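Side-chain contacts in PUA domain-containing protein (Archaeoglobus fulgidus DSM 4304, PDB 2Q07), which is the C-terminal part, with its PUA domain, of an archaeosine synthase type 1 family protein that probably binds RNA in tRNA modification: residues Cys24-Ser29 with Met176-Phe181; Pro42-Arg47 with Val166-Arg171; Arg106-Gly111 with Glu129-Glu134. All coordinates share one frame; numbering follows the deposited sequence.

Contact 1 (Cys24-Ser29 with Met176-Phe181); sequences CYKPFS and MLSYQF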
loop_
_atom_site.group_PDB
_atom_site.type_symbol
_atom_site.label_atom_id
_atom_site.label_comp_id
_atom_site.label_asym_id
_atom_site.label_seq_id
_atom_site.Cartn_x
_atom_site.Cartn_y
_atom_site.Cartn_z
ATOM N N CYS A 24 -1.704 0.409 9.241
ATOM C CA CYS A 24 -0.851 1.442 8.652
ATOM C C CYS A 24 -1.640 2.547 7.945
ATOM O O CYS A 24 -1.069 3.556 7.531
ATOM C CB CYS A 24 0.132 0.808 7.658
ATOM S SG CYS A 24 1.193 -0.481 8.380
ATOM N N TYR A 25 -2.949 2.351 7.826
ATOM C CA TYR A 25 -3.833 3.292 7.137
ATOM C C TYR A 25 -3.981 4.646 7.823
ATOM O O TYR A 25 -4.498 4.729 8.931
ATOM C CB TYR A 25 -5.210 2.643 6.973
ATOM C CG TYR A 25 -6.176 3.394 6.091
ATOM C CD1 TYR A 25 -5.740 4.049 4.935
ATOM C CD2 TYR A 25 -7.536 3.415 6.387
ATOM C CE1 TYR A 25 -6.641 4.708 4.096
ATOM C CE2 TYR A 25 -8.443 4.067 5.561
ATOM C CZ TYR A 25 -7.993 4.712 4.419
ATOM O OH TYR A 25 -8.891 5.357 3.602
ATOM N N LYS A 26 -3.525 5.708 7.169
ATOM C CA LYS A 26 -3.654 7.046 7.755
ATOM C C LYS A 26 -4.227 8.060 6.768
ATOM O O LYS A 26 -3.517 8.591 5.919
ATOM C CB LYS A 26 -2.304 7.535 8.291
ATOM C CG LYS A 26 -1.636 6.536 9.231
ATOM C CD LYS A 26 -0.399 7.122 9.899
ATOM C CE LYS A 26 0.393 6.044 10.630
ATOM N NZ LYS A 26 0.916 4.997 9.684
ATOM N N PRO A 27 -5.531 8.338 6.879
ATOM C CA PRO A 27 -6.241 9.287 6.013
ATOM C C PRO A 27 -5.714 10.717 6.118
ATOM O O PRO A 27 -5.046 11.081 7.086
ATOM C CB PRO A 27 -7.686 9.187 6.505
ATOM C CG PRO A 27 -7.776 7.782 7.010
ATOM C CD PRO A 27 -6.477 7.633 7.763
ATOM N N PHE A 28 -6.019 11.523 5.108
ATOM C CA PHE A 28 -5.621 12.923 5.092
ATOM C C PHE A 28 -6.874 13.786 4.920
ATOM O O PHE A 28 -6.796 15.016 4.860
ATOM C CB PHE A 28 -4.640 13.180 3.946
ATOM C CG PHE A 28 -5.192 12.848 2.585
ATOM C CD1 PHE A 28 -6.041 13.737 1.920
ATOM C CD2 PHE A 28 -4.858 11.651 1.964
ATOM C CE1 PHE A 28 -6.543 13.436 0.657
ATOM C CE2 PHE A 28 -5.354 11.339 0.698
ATOM C CZ PHE A 28 -6.196 12.231 0.041
ATOM N N SER A 29 -8.030 13.123 4.872
ATOM C CA SER A 29 -9.317 13.798 4.674
ATOM C C SER A 29 -10.382 13.230 5.608
ATOM O O SER A 29 -10.231 12.133 6.132
ATOM C CB SER A 29 -9.761 13.608 3.215
ATOM O OG SER A 29 -11.080 14.086 2.985
HETATM N N MSE A 176 3.538 2.777 1.716
HETATM C CA MSE A 176 4.229 1.534 1.385
HETATM C C MSE A 176 5.401 1.305 2.336
HETATM O O MSE A 176 5.681 0.173 2.723
HETATM C CB MSE A 176 4.704 1.563 -0.062
HETATM C CG MSE A 176 3.551 1.700 -1.038
HETATM SE SE MSE A 176 4.097 1.568 -2.862
HETATM C CE MSE A 176 4.403 3.416 -3.264
ATOM N N LEU A 177 6.077 2.387 2.703
ATOM C CA LEU A 177 7.196 2.327 3.639
ATOM C C LEU A 177 6.668 1.857 4.999
ATOM O O LEU A 177 7.256 0.996 5.663
ATOM C CB LEU A 177 7.825 3.716 3.773
ATOM C CG LEU A 177 8.839 4.106 2.703
ATOM C CD1 LEU A 177 9.346 5.528 2.959
ATOM C CD2 LEU A 177 10.006 3.107 2.742
ATOM N N SER A 178 5.542 2.437 5.399
ATOM C CA SER A 178 4.886 2.102 6.656
ATOM C C SER A 178 4.506 0.622 6.641
ATOM O O SER A 178 4.830 -0.127 7.557
ATOM C CB SER A 178 3.641 2.976 6.824
ATOM O OG SER A 178 3.037 2.794 8.089
ATOM N N TYR A 179 3.827 0.213 5.573
ATOM C CA TYR A 179 3.400 -1.169 5.398
ATOM C C TYR A 179 4.578 -2.152 5.556
ATOM O O TYR A 179 4.567 -3.039 6.412
ATOM C CB TYR A 179 2.778 -1.329 4.002
ATOM C CG TYR A 179 2.156 -2.682 3.737
ATOM C CD1 TYR A 179 0.795 -2.897 3.954
ATOM C CD2 TYR A 179 2.931 -3.754 3.292
ATOM C CE1 TYR A 179 0.221 -4.141 3.741
ATOM C CE2 TYR A 179 2.366 -5.010 3.074
ATOM C CZ TYR A 179 1.009 -5.193 3.305
ATOM O OH TYR A 179 0.440 -6.426 3.122
ATOM N N GLN A 180 5.595 -1.971 4.724
ATOM C CA GLN A 180 6.768 -2.845 4.712
ATOM C C GLN A 180 7.753 -2.750 5.867
ATOM O O GLN A 180 8.287 -3.768 6.301
ATOM C CB GLN A 180 7.539 -2.638 3.412
ATOM C CG GLN A 180 6.738 -2.936 2.168
ATOM C CD GLN A 180 7.454 -2.504 0.911
ATOM O OE1 GLN A 180 8.602 -2.876 0.682
ATOM N NE2 GLN A 180 6.776 -1.721 0.082
ATOM N N PHE A 181 7.990 -1.545 6.371
ATOM C CA PHE A 181 8.971 -1.363 7.440
ATOM C C PHE A 181 8.481 -0.671 8.702
ATOM O O PHE A 181 9.222 -0.583 9.682
ATOM C CB PHE A 181 10.174 -0.579 6.897
ATOM C CG PHE A 181 10.699 -1.102 5.596
ATOM C CD1 PHE A 181 10.554 -0.358 4.426
ATOM C CD2 PHE A 181 11.323 -2.343 5.530
ATOM C CE1 PHE A 181 11.018 -0.836 3.213
ATOM C CE2 PHE A 181 11.796 -2.838 4.313
ATOM C CZ PHE A 181 11.642 -2.082 3.153
#

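Contact 2 (Pro42-Arg47 with Val166-Arg171); sequences PYLTSR and VDLYRR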
loop_
_atom_site.group_PDB
_atom_site.type_symbol
_atom_site.label_atom_id
_atom_site.label_comp_id
_atom_site.label_asym_id
_atom_site.label_seq_id
_atom_site.Cartn_x
_atom_site.Cartn_y
_atom_site.Cartn_z
ATOM N N PRO A 42 -2.403 -1.149 -11.841
ATOM C CA PRO A 42 -3.032 -0.667 -10.604
ATOM C C PRO A 42 -4.192 0.254 -10.975
ATOM O O PRO A 42 -4.102 0.996 -11.948
ATOM C CB PRO A 42 -1.890 0.055 -9.896
ATOM C CG PRO A 42 -1.065 0.575 -11.028
ATOM C CD PRO A 42 -1.040 -0.607 -11.981
ATOM N N TYR A 43 -5.269 0.201 -10.199
ATOM C CA TYR A 43 -6.479 0.977 -10.472
ATOM C C TYR A 43 -6.348 2.424 -10.948
ATOM O O TYR A 43 -7.131 2.872 -11.790
ATOM C CB TYR A 43 -7.388 0.955 -9.248
ATOM C CG TYR A 43 -7.643 -0.432 -8.708
ATOM C CD1 TYR A 43 -7.406 -0.724 -7.366
ATOM C CD2 TYR A 43 -8.150 -1.446 -9.526
ATOM C CE1 TYR A 43 -7.668 -1.992 -6.844
ATOM C CE2 TYR A 43 -8.421 -2.730 -9.008
ATOM C CZ TYR A 43 -8.174 -2.987 -7.666
ATOM O OH TYR A 43 -8.425 -4.228 -7.129
ATOM N N LEU A 44 -5.375 3.157 -10.425
ATOM C CA LEU A 44 -5.219 4.558 -10.812
ATOM C C LEU A 44 -4.905 4.781 -12.298
ATOM O O LEU A 44 -5.145 5.869 -12.830
ATOM C CB LEU A 44 -4.140 5.221 -9.954
ATOM C CG LEU A 44 -4.049 6.740 -10.005
ATOM C CD1 LEU A 44 -5.383 7.363 -9.589
ATOM C CD2 LEU A 44 -2.920 7.201 -9.072
ATOM N N THR A 45 -4.372 3.765 -12.964
ATOM C CA THR A 45 -4.042 3.883 -14.382
ATOM C C THR A 45 -5.184 3.412 -15.287
ATOM O O THR A 45 -5.058 3.450 -16.511
ATOM C CB THR A 45 -2.803 3.043 -14.753
ATOM O OG1 THR A 45 -3.158 1.657 -14.746
ATOM C CG2 THR A 45 -1.667 3.278 -13.756
ATOM N N SER A 46 -6.289 2.955 -14.702
ATOM C CA SER A 46 -7.420 2.483 -15.505
ATOM C C SER A 46 -8.137 3.636 -16.213
ATOM O O SER A 46 -8.131 4.770 -15.746
ATOM C CB SER A 46 -8.432 1.747 -14.626
ATOM O OG SER A 46 -9.170 2.666 -13.833
ATOM N N ARG A 47 -8.771 3.342 -17.342
ATOM C CA ARG A 47 -9.487 4.383 -18.064
ATOM C C ARG A 47 -10.602 5.000 -17.222
ATOM O O ARG A 47 -10.786 6.210 -17.230
ATOM C CB ARG A 47 -10.062 3.831 -19.367
ATOM C CG ARG A 47 -9.261 4.221 -20.588
ATOM C CD ARG A 47 -9.979 3.774 -21.836
ATOM N NE ARG A 47 -9.516 2.481 -22.314
ATOM C CZ ARG A 47 -10.206 1.710 -23.148
ATOM N NH1 ARG A 47 -11.399 2.101 -23.580
ATOM N NH2 ARG A 47 -9.688 0.571 -23.579
ATOM N N VAL A 166 -3.954 17.919 -3.227
ATOM C CA VAL A 166 -3.269 16.959 -2.366
ATOM C C VAL A 166 -2.218 16.203 -3.178
ATOM O O VAL A 166 -2.396 15.974 -4.370
ATOM C CB VAL A 166 -4.267 15.920 -1.790
ATOM C CG1 VAL A 166 -3.533 14.915 -0.916
ATOM C CG2 VAL A 166 -5.354 16.619 -0.996
ATOM N N ASP A 167 -1.118 15.821 -2.546
ATOM C CA ASP A 167 -0.116 15.072 -3.284
ATOM C C ASP A 167 -0.309 13.593 -2.960
ATOM O O ASP A 167 0.285 13.050 -2.033
ATOM C CB ASP A 167 1.297 15.565 -2.938
ATOM C CG ASP A 167 1.673 15.324 -1.500
ATOM O OD1 ASP A 167 0.782 15.357 -0.621
ATOM O OD2 ASP A 167 2.876 15.119 -1.248
ATOM N N LEU A 168 -1.176 12.956 -3.739
ATOM C CA LEU A 168 -1.496 11.543 -3.564
ATOM C C LEU A 168 -0.284 10.614 -3.685
ATOM O O LEU A 168 -0.194 9.618 -2.970
ATOM C CB LEU A 168 -2.543 11.129 -4.595
ATOM C CG LEU A 168 -3.003 9.667 -4.572
ATOM C CD1 LEU A 168 -3.710 9.351 -3.265
ATOM C CD2 LEU A 168 -3.931 9.428 -5.740
ATOM N N TYR A 169 0.631 10.942 -4.593
ATOM C CA TYR A 169 1.819 10.122 -4.830
ATOM C C TYR A 169 2.697 9.980 -3.597
ATOM O O TYR A 169 3.255 8.910 -3.349
ATOM C CB TYR A 169 2.647 10.690 -5.991
ATOM C CG TYR A 169 2.010 10.534 -7.362
ATOM C CD1 TYR A 169 2.598 11.108 -8.487
ATOM C CD2 TYR A 169 0.828 9.813 -7.535
ATOM C CE1 TYR A 169 2.030 10.974 -9.751
ATOM C CE2 TYR A 169 0.247 9.671 -8.794
ATOM C CZ TYR A 169 0.855 10.257 -9.899
ATOM O OH TYR A 169 0.293 10.142 -11.151
ATOM N N ARG A 170 2.828 11.057 -2.834
ATOM C CA ARG A 170 3.625 11.024 -1.613
ATOM C C ARG A 170 2.960 10.153 -0.539
ATOM O O ARG A 170 3.639 9.416 0.184
ATOM C CB ARG A 170 3.839 12.451 -1.094
ATOM C CG ARG A 170 4.335 12.543 0.350
ATOM C CD ARG A 170 4.864 13.939 0.632
ATOM N NE ARG A 170 6.010 14.220 -0.231
ATOM C CZ ARG A 170 6.474 15.434 -0.496
ATOM N NH1 ARG A 170 5.892 16.499 0.038
ATOM N NH2 ARG A 170 7.512 15.582 -1.313
ATOM N N ARG A 171 1.633 10.223 -0.442
ATOM C CA ARG A 171 0.905 9.421 0.543
ATOM C C ARG A 171 1.072 7.931 0.235
ATOM O O ARG A 171 1.220 7.105 1.140
ATOM C CB ARG A 171 -0.591 9.771 0.534
ATOM C CG ARG A 171 -1.045 10.645 1.693
ATOM C CD ARG A 171 -0.816 12.106 1.407
ATOM N NE ARG A 171 -1.168 12.945 2.549
ATOM C CZ ARG A 171 -1.446 14.243 2.462
ATOM N NH1 ARG A 171 -1.420 14.850 1.282
ATOM N NH2 ARG A 171 -1.737 14.941 3.552
#

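Contact 3 (Arg106-Gly111 with Glu129-Glu134); sequences RFIEKG and ERVEDE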
loop_
_atom_site.group_PDB
_atom_site.type_symbol
_atom_site.label_atom_id
_atom_site.label_comp_id
_atom_site.label_asym_id
_atom_site.label_seq_id
_atom_site.Cartn_x
_atom_site.Cartn_y
_atom_site.Cartn_z
ATOM N N ARG A 106 -14.144 -1.838 8.323
ATOM C CA ARG A 106 -12.940 -1.658 9.128
ATOM C C ARG A 106 -12.111 -0.472 8.685
ATOM O O ARG A 106 -11.645 0.301 9.512
ATOM C CB ARG A 106 -12.092 -2.924 9.084
ATOM C CG ARG A 106 -12.854 -4.119 9.590
ATOM C CD ARG A 106 -11.937 -5.216 10.051
ATOM N NE ARG A 106 -12.704 -6.365 10.511
ATOM C CZ ARG A 106 -12.179 -7.394 11.161
ATOM N NH1 ARG A 106 -10.878 -7.412 11.432
ATOM N NH2 ARG A 106 -12.954 -8.404 11.534
ATOM N N PHE A 107 -11.929 -0.320 7.376
ATOM C CA PHE A 107 -11.158 0.803 6.852
ATOM C C PHE A 107 -11.880 2.136 7.064
ATOM O O PHE A 107 -11.258 3.147 7.370
ATOM C CB PHE A 107 -10.868 0.604 5.363
ATOM C CG PHE A 107 -9.737 -0.352 5.091
ATOM C CD1 PHE A 107 -9.973 -1.573 4.471
ATOM C CD2 PHE A 107 -8.432 -0.017 5.430
ATOM C CE1 PHE A 107 -8.928 -2.445 4.189
ATOM C CE2 PHE A 107 -7.373 -0.885 5.152
ATOM C CZ PHE A 107 -7.620 -2.098 4.532
ATOM N N ILE A 108 -13.197 2.132 6.897
ATOM C CA ILE A 108 -13.986 3.340 7.087
ATOM C C ILE A 108 -13.914 3.775 8.555
ATOM O O ILE A 108 -13.711 4.950 8.855
ATOM C CB ILE A 108 -15.461 3.099 6.716
ATOM C CG1 ILE A 108 -15.607 3.007 5.199
ATOM C CG2 ILE A 108 -16.352 4.218 7.295
ATOM C CD1 ILE A 108 -17.038 2.665 4.769
ATOM N N GLU A 109 -14.077 2.824 9.467
ATOM C CA GLU A 109 -14.035 3.147 10.889
ATOM C C GLU A 109 -12.618 3.484 11.378
ATOM O O GLU A 109 -12.436 4.362 12.215
ATOM C CB GLU A 109 -14.679 2.005 11.692
ATOM C CG GLU A 109 -16.199 1.954 11.446
ATOM C CD GLU A 109 -16.968 1.006 12.361
ATOM O OE1 GLU A 109 -18.088 1.388 12.773
ATOM O OE2 GLU A 109 -16.475 -0.110 12.662
ATOM N N LYS A 110 -11.614 2.804 10.834
ATOM C CA LYS A 110 -10.230 3.087 11.205
ATOM C C LYS A 110 -9.872 4.487 10.707
ATOM O O LYS A 110 -9.166 5.238 11.375
ATOM C CB LYS A 110 -9.274 2.066 10.570
ATOM C CG LYS A 110 -7.792 2.466 10.663
ATOM C CD LYS A 110 -7.312 2.496 12.109
ATOM C CE LYS A 110 -5.944 3.180 12.251
ATOM N NZ LYS A 110 -4.835 2.471 11.544
ATOM N N GLY A 111 -10.362 4.825 9.520
ATOM C CA GLY A 111 -10.091 6.130 8.944
ATOM C C GLY A 111 -10.805 7.260 9.666
ATOM O O GLY A 111 -10.429 8.426 9.528
ATOM N N GLU A 129 -24.268 -0.609 1.203
ATOM C CA GLU A 129 -25.516 -0.570 1.947
ATOM C C GLU A 129 -25.400 -1.349 3.249
ATOM O O GLU A 129 -25.948 -0.937 4.267
ATOM C CB GLU A 129 -26.662 -1.111 1.087
ATOM C CG GLU A 129 -27.230 -0.051 0.146
ATOM C CD GLU A 129 -28.141 -0.633 -0.910
ATOM O OE1 GLU A 129 -28.984 -1.483 -0.563
ATOM O OE2 GLU A 129 -28.018 -0.235 -2.088
ATOM N N ARG A 130 -24.668 -2.461 3.220
ATOM C CA ARG A 130 -24.466 -3.266 4.417
ATOM C C ARG A 130 -23.713 -2.482 5.484
ATOM O O ARG A 130 -24.041 -2.553 6.665
ATOM C CB ARG A 130 -23.659 -4.527 4.095
ATOM C CG ARG A 130 -24.396 -5.602 3.324
ATOM C CD ARG A 130 -25.523 -6.230 4.150
ATOM N NE ARG A 130 -25.879 -7.558 3.646
ATOM C CZ ARG A 130 -25.163 -8.657 3.870
ATOM N NH1 ARG A 130 -24.056 -8.594 4.596
ATOM N NH2 ARG A 130 -25.546 -9.821 3.360
ATOM N N VAL A 131 -22.695 -1.741 5.058
ATOM C CA VAL A 131 -21.864 -0.956 5.970
ATOM C C VAL A 131 -22.543 0.314 6.484
ATOM O O VAL A 131 -22.387 0.686 7.653
ATOM C CB VAL A 131 -20.542 -0.536 5.295
ATOM C CG1 VAL A 131 -19.683 0.230 6.280
ATOM C CG2 VAL A 131 -19.799 -1.762 4.769
ATOM N N GLU A 132 -23.283 0.983 5.606
ATOM C CA GLU A 132 -23.967 2.211 5.969
ATOM C C GLU A 132 -24.712 2.081 7.288
ATOM O O GLU A 132 -24.628 2.964 8.131
ATOM C CB GLU A 132 -24.953 2.618 4.874
ATOM C CG GLU A 132 -25.694 3.912 5.180
ATOM C CD GLU A 132 -26.785 4.234 4.166
ATOM O OE1 GLU A 132 -27.442 5.285 4.329
ATOM O OE2 GLU A 132 -26.991 3.444 3.215
ATOM N N ASP A 133 -25.430 0.975 7.467
ATOM C CA ASP A 133 -26.211 0.751 8.682
ATOM C C ASP A 133 -25.383 0.494 9.944
ATOM O O ASP A 133 -25.928 0.465 11.048
ATOM C CB ASP A 133 -27.172 -0.435 8.499
ATOM C CG ASP A 133 -28.111 -0.270 7.311
ATOM O OD1 ASP A 133 -28.633 0.846 7.096
ATOM O OD2 ASP A 133 -28.341 -1.273 6.603
ATOM N N GLU A 134 -24.080 0.304 9.797
ATOM C CA GLU A 134 -23.255 0.014 10.957
ATOM C C GLU A 134 -22.229 1.085 11.330
ATOM O O GLU A 134 -21.559 0.967 12.353
ATOM C CB GLU A 134 -22.540 -1.322 10.745
ATOM C CG GLU A 134 -23.442 -2.413 10.194
ATOM C CD GLU A 134 -22.743 -3.753 10.100
ATOM O OE1 GLU A 134 -21.531 -3.765 9.799
ATOM O OE2 GLU A 134 -23.406 -4.792 10.315
HETATM O O HOH W 1 -19.461 -0.859 13.309
#

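Contact 1 (Cys24-Ser29 with Met176-Phe181)
Cys24, the last residue of helix 16-24, lies against one turn of helix 168-181, next to Ser178 and Tyr179. Cys24 CB sits 3.5 Å from Ser178 OG. Turned anti to the carbonyl carbon (chi1 -58°), Cys24 SG reaches past that hydroxyl to the backbone and comes within 3.7 Å of Ser178 O and 3.8 Å of Tyr179 CA. The sulfur thus meets the main chain of helix 168-181; the Tyr179 side chain packs on Tyr16 and Phe17 of helix 16-24. The chain leaves helical geometry at Tyr25, whose side chain points away from helix 168-181; its ring meets that of Phe107 edge-to-face, and Pro27 CG lies over the rim of one Tyr25 face. Lys26 then sends its long side chain back over the turn. A bend at chi4 (63°) brings Lys26 NZ to Cys24 O, a hydrogen bond of 3.3 Å in which NZ sits well above the carbonyl plane. Lys26 NZ also lies 3.4 Å from Ser178 OG, between the end of one helix and the side of the other. Beyond it, Pro27, Phe28 and Ser29 turn to Asn61 on strand 61-65. Arg20 of helix 16-24 donates to Tyr179 O, and His175 NE2 accepts from Lys26 N. The end of helix 16-24, in the alpha/beta domain, thus packs on the last turns of helix 168-181 at the junction with the pre-PUA part, where Met176, Leu177 and Gln180 touch Leu215 of strand 214-217.

Contact 2 (Pro42-Arg47 with Val166-Arg171)
The Tyr169 ring takes Leu44 at its edge: CD2 of Leu44 lies near the ring plane, 4.0 Å from Tyr169 CE2, while the ring also meets that of Tyr193 with the two planes only about 15° apart. The other flat group, the Arg171 guanidinium, has Asp167 N at its edge and in its plane. The contact packs the loop after strand 31-36, with its 3-10 turn, on the first turn of helix 168-181, joining the alpha/beta domain to the pre-PUA part. Asp167 holds the N-cap position of that helix, but its carboxylate makes no capping bond. It serves instead as the acidic member of a salt-bridge network with Arg170 and Arg171, whose clear link joins Arg171 NH1 to Asp167 OD1 at 3.0 Å. Across the contact the chemistry is purely apolar. Leu44 and Leu168 point at each other tip to tip, with CD2 of Leu44 4.1 Å from CD2 of Leu168. In both leucines CG stands anti to the backbone N (chi1 -167° in Leu44), which stretches each side chain out toward its partner, and Arg53 of helix 47-55 touches both. In the 3-10 segment 43-45, Leu44 N donates to Glu76 OE1, and Thr45 N and OG1 both donate to Pro42 O. The segment leads into another N-cap, that of helix 47-55. Here Ser46 OG accepts from His49 N and donates in the carbonyl plane to Tyr43 O at 2.9 Å, an oxygen that Ser46 N also holds, at 3.0 Å.

Contact 3 (Arg106-Gly111 with Glu129-Glu134)
Ile108 and Val131 meet through one methyl each, with CD1 of Ile108 3.9 Å from CG1 of Val131, the two side chains crossing at a slant. Ile108 reaches this far because CG1 is anti to the carbonyl carbon and chi2 is fully extended (176°), so that CD1 becomes the leading atom. Val131 answers with the methyl that stands anti to its backbone N, chi1 -178°, and also touches Lys105. At the next residue, Glu109, the contact turns polar. Glu109 swings CG beside its backbone N and runs straight beyond it (chi2 -171°), which carries the carboxylate toward the backbone of Glu134. There Glu109 OE1 comes 3.5 Å from Glu134 O. A water donates to both, bridging Glu109 OE1 at 2.7 Å and Glu134 O at 2.9 Å. The Glu134 carboxylate is turned to Lys105, with which OE1 forms a salt bridge. Glu109 OE2 and Glu134 OE1, probably both negatively charged, lie 6.9 Å apart. Arg130, on the same turn as Val131, makes a further salt bridge to Glu94 at the start of helix 94-111. Two helices side by side beside a largely parallel sheet are typical of an alpha/beta domain; helix 123-132 is the crossover helix of the beta-alpha-beta unit between strands 115-118 and 138-141.

In the fold
Contacts 1 and 2 use helix 168-181, at its end and its start, and tie this pre-PUA element to the UDG-like alpha/beta domain. Contact 3 lies wholly within that domain. Contact 1 is the most central, its centre about 7 Å from that of the chain, against about 11 Å for contact 2 and 20 Å for contact 3. Each is partly buried, but the chemistry differs: a thiol and an ammonium meet a helix side in contact 1, aliphatic and aromatic carbons meet in contact 2, and contact 3 pairs buried methyls with a water bridge between exposed residues. Phe28 packs on Val166 and Arg171, joining contacts 1 and 2; Tyr25 and Pro27 link contacts 1 and 3.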